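Local coordinates for PaxB (PDB 6EK4), which probably acts as the B component of a two-component alpha-helical pore-forming toxin of the YaxAB type, at residues A[20-25]-A[55-60]. Residues are numbered along the deposited sequence; the frame is centred on the assembly and turned at random.
Sequences KTLSQA and RDLDEA. With NA (sodium ion), chain E.
Asp58 reaches across from helix 42-73 to Ser23 of helix 19-35, and its side chain provides the polar half of this buried contact, in which the axes of segments 20-25 and 55-60 approach to 9.9 Å at 150°, roughly antiparallel. From CB the chain swings CG anti to the backbone N (chi1 -167°), which sends the carboxylate across the gap. CG itself stays 3.6 Å from Ser23 OG. Of the two oxygens, OD1 does the touching: it lies 2.7 Å from Ser23 OG, at hydrogen-bonding distance, and also 4.0 Å from Leu22 CD2, where the Leu22 and Asp58 side chains pass each other running in opposite directions. OD2 turns to Arg62 of its own helix in a salt bridge. Serine suits the opposite position because its hydroxyl, on a one-carbon stem, fits where the backbones approach closely, Ser23 CA and Asp58 CA being 6.3 Å apart. That hydroxyl can also bond to the carbonyl O of Val19, one turn earlier, so its single proton may go to either acceptor. Beside the polar pair, Leu22 and Leu57 cross at about a right angle, their CD2 methyls 3.9 Å apart; branched and apolar, they also meet helices 247-321 and 101-141 respectively, tying the pair into the helical bundle. A buried carboxylate is costly, and here the serine hydroxyl and the arginine probably share that cost, favouring the ionised form while the leucines supply the apolar packing.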
loop_
_atom_site.group_PDB
_atom_site.type_symbol
_atom_site.label_atom_id
_atom_site.label_comp_id
_atom_site.label_asym_id
_atom_site.label_seq_id
_atom_site.Cartn_x
_atom_site.Cartn_y
_atom_site.Cartn_z
ATOM N N LYS A 20 3.088 -14.918 -11.484
ATOM C CA LYS A 20 2.961 -14.853 -10.024
ATOM C C LYS A 20 3.047 -13.404 -9.552
ATOM O O LYS A 20 2.243 -12.965 -8.732
ATOM C CB LYS A 20 4.044 -15.694 -9.339
ATOM C CG LYS A 20 3.801 -15.923 -7.854
ATOM C CD LYS A 20 4.952 -16.668 -7.200
ATOM C CE LYS A 20 4.645 -16.992 -5.748
ATOM N NZ LYS A 20 5.858 -17.409 -4.992
ATOM N N THR A 21 4.026 -12.671 -10.077
ATOM C CA THR A 21 4.163 -11.242 -9.800
ATOM C C THR A 21 2.922 -10.469 -10.259
ATOM O O THR A 21 2.518 -9.494 -9.620
ATOM C CB THR A 21 5.417 -10.664 -10.491
ATOM O OG1 THR A 21 6.579 -11.369 -10.036
ATOM C CG2 THR A 21 5.580 -9.180 -10.188
ATOM N N LEU A 22 2.324 -10.918 -11.362
ATOM C CA LEU A 22 1.098 -10.321 -11.891
ATOM C C LEU A 22 -0.076 -10.592 -10.952
ATOM O O LEU A 22 -0.776 -9.666 -10.547
ATOM C CB LEU A 22 0.794 -10.876 -13.293
ATOM C CG LEU A 22 -0.125 -10.063 -14.214
ATOM C CD1 LEU A 22 -0.117 -10.662 -15.613
ATOM C CD2 LEU A 22 -1.550 -9.971 -13.684
ATOM N N SER A 23 -0.277 -11.863 -10.608
ATOM C CA SER A 23 -1.421 -12.279 -9.790
ATOM C C SER A 23 -1.311 -11.838 -8.329
ATOM O O SER A 23 -2.322 -11.513 -7.703
ATOM C CB SER A 23 -1.606 -13.797 -9.861
ATOM O OG SER A 23 -1.938 -14.204 -11.178
ATOM N N GLN A 24 -0.094 -11.840 -7.788
ATOM C CA GLN A 24 0.141 -11.395 -6.415
ATOM C C GLN A 24 -0.138 -9.898 -6.270
ATOM O O GLN A 24 -0.641 -9.456 -5.239
ATOM C CB GLN A 24 1.578 -11.710 -5.978
ATOM C CG GLN A 24 1.892 -11.385 -4.522
ATOM C CD GLN A 24 1.084 -12.218 -3.543
ATOM O OE1 GLN A 24 1.117 -13.448 -3.584
ATOM N NE2 GLN A 24 0.357 -11.551 -2.652
ATOM N N ALA A 25 0.195 -9.128 -7.304
ATOM C CA ALA A 25 -0.081 -7.692 -7.316
ATOM C C ALA A 25 -1.583 -7.414 -7.333
ATOM O O ALA A 25 -2.052 -6.484 -6.679
ATOM C CB ALA A 25 0.593 -7.032 -8.508
ATOM N N ARG A 55 -8.710 -7.741 -11.198
ATOM C CA ARG A 55 -9.138 -9.133 -11.130
ATOM C C ARG A 55 -9.634 -9.626 -12.491
ATOM O O ARG A 55 -9.402 -10.779 -12.852
ATOM C CB ARG A 55 -10.228 -9.299 -10.070
ATOM C CG ARG A 55 -10.488 -10.741 -9.667
ATOM C CD ARG A 55 -11.230 -10.818 -8.343
ATOM N NE ARG A 55 -12.521 -10.132 -8.390
ATOM C CZ ARG A 55 -13.349 -10.010 -7.354
ATOM N NH1 ARG A 55 -14.504 -9.367 -7.505
ATOM N NH2 ARG A 55 -13.037 -10.528 -6.168
ATOM N N ASP A 56 -10.309 -8.753 -13.237
ATOM C CA ASP A 56 -10.735 -9.067 -14.604
ATOM C C ASP A 56 -9.540 -9.296 -15.529
ATOM O O ASP A 56 -9.577 -10.177 -16.389
ATOM C CB ASP A 56 -11.614 -7.948 -15.182
ATOM C CG ASP A 56 -13.028 -7.955 -14.624
ATOM O OD1 ASP A 56 -13.508 -9.025 -14.188
ATOM O OD2 ASP A 56 -13.672 -6.884 -14.640
ATOM N N LEU A 57 -8.494 -8.489 -15.360
ATOM C CA LEU A 57 -7.262 -8.640 -16.138
ATOM C C LEU A 57 -6.589 -9.969 -15.807
ATOM O O LEU A 57 -6.127 -10.678 -16.702
ATOM C CB LEU A 57 -6.305 -7.475 -15.861
ATOM C CG LEU A 57 -5.065 -7.350 -16.757
ATOM C CD1 LEU A 57 -4.650 -5.893 -16.889
ATOM C CD2 LEU A 57 -3.896 -8.185 -16.250
ATOM N N ASP A 58 -6.543 -10.296 -14.518
ATOM C CA ASP A 58 -5.977 -11.563 -14.053
ATOM C C ASP A 58 -6.744 -12.757 -14.625
ATOM O O ASP A 58 -6.137 -13.751 -15.025
ATOM C CB ASP A 58 -5.992 -11.619 -12.522
ATOM C CG ASP A 58 -5.148 -12.751 -11.968
ATOM O OD1 ASP A 58 -3.979 -12.885 -12.383
ATOM O OD2 ASP A 58 -5.652 -13.501 -11.108
ATOM N N GLU A 59 -8.071 -12.648 -14.656
ATOM C CA GLU A 59 -8.936 -13.677 -15.245
ATOM C C GLU A 59 -8.631 -13.881 -16.728
ATOM O O GLU A 59 -8.579 -15.014 -17.205
ATOM C CB GLU A 59 -10.416 -13.305 -15.074
ATOM C CG GLU A 59 -10.954 -13.489 -13.662
ATOM C CD GLU A 59 -12.251 -12.732 -13.413
ATOM O OE1 GLU A 59 -13.025 -12.512 -14.371
ATOM O OE2 GLU A 59 -12.501 -12.361 -12.248
ATOM N N ALA A 60 -8.437 -12.777 -17.445
ATOM C CA ALA A 60 -8.111 -12.821 -18.868
ATOM C C ALA A 60 -6.753 -13.475 -19.105
ATOM O O ALA A 60 -6.589 -14.260 -20.041
ATOM C CB ALA A 60 -8.131 -11.419 -19.458
HETATM NA NA NA E . -15.583 -10.683 -14.234
#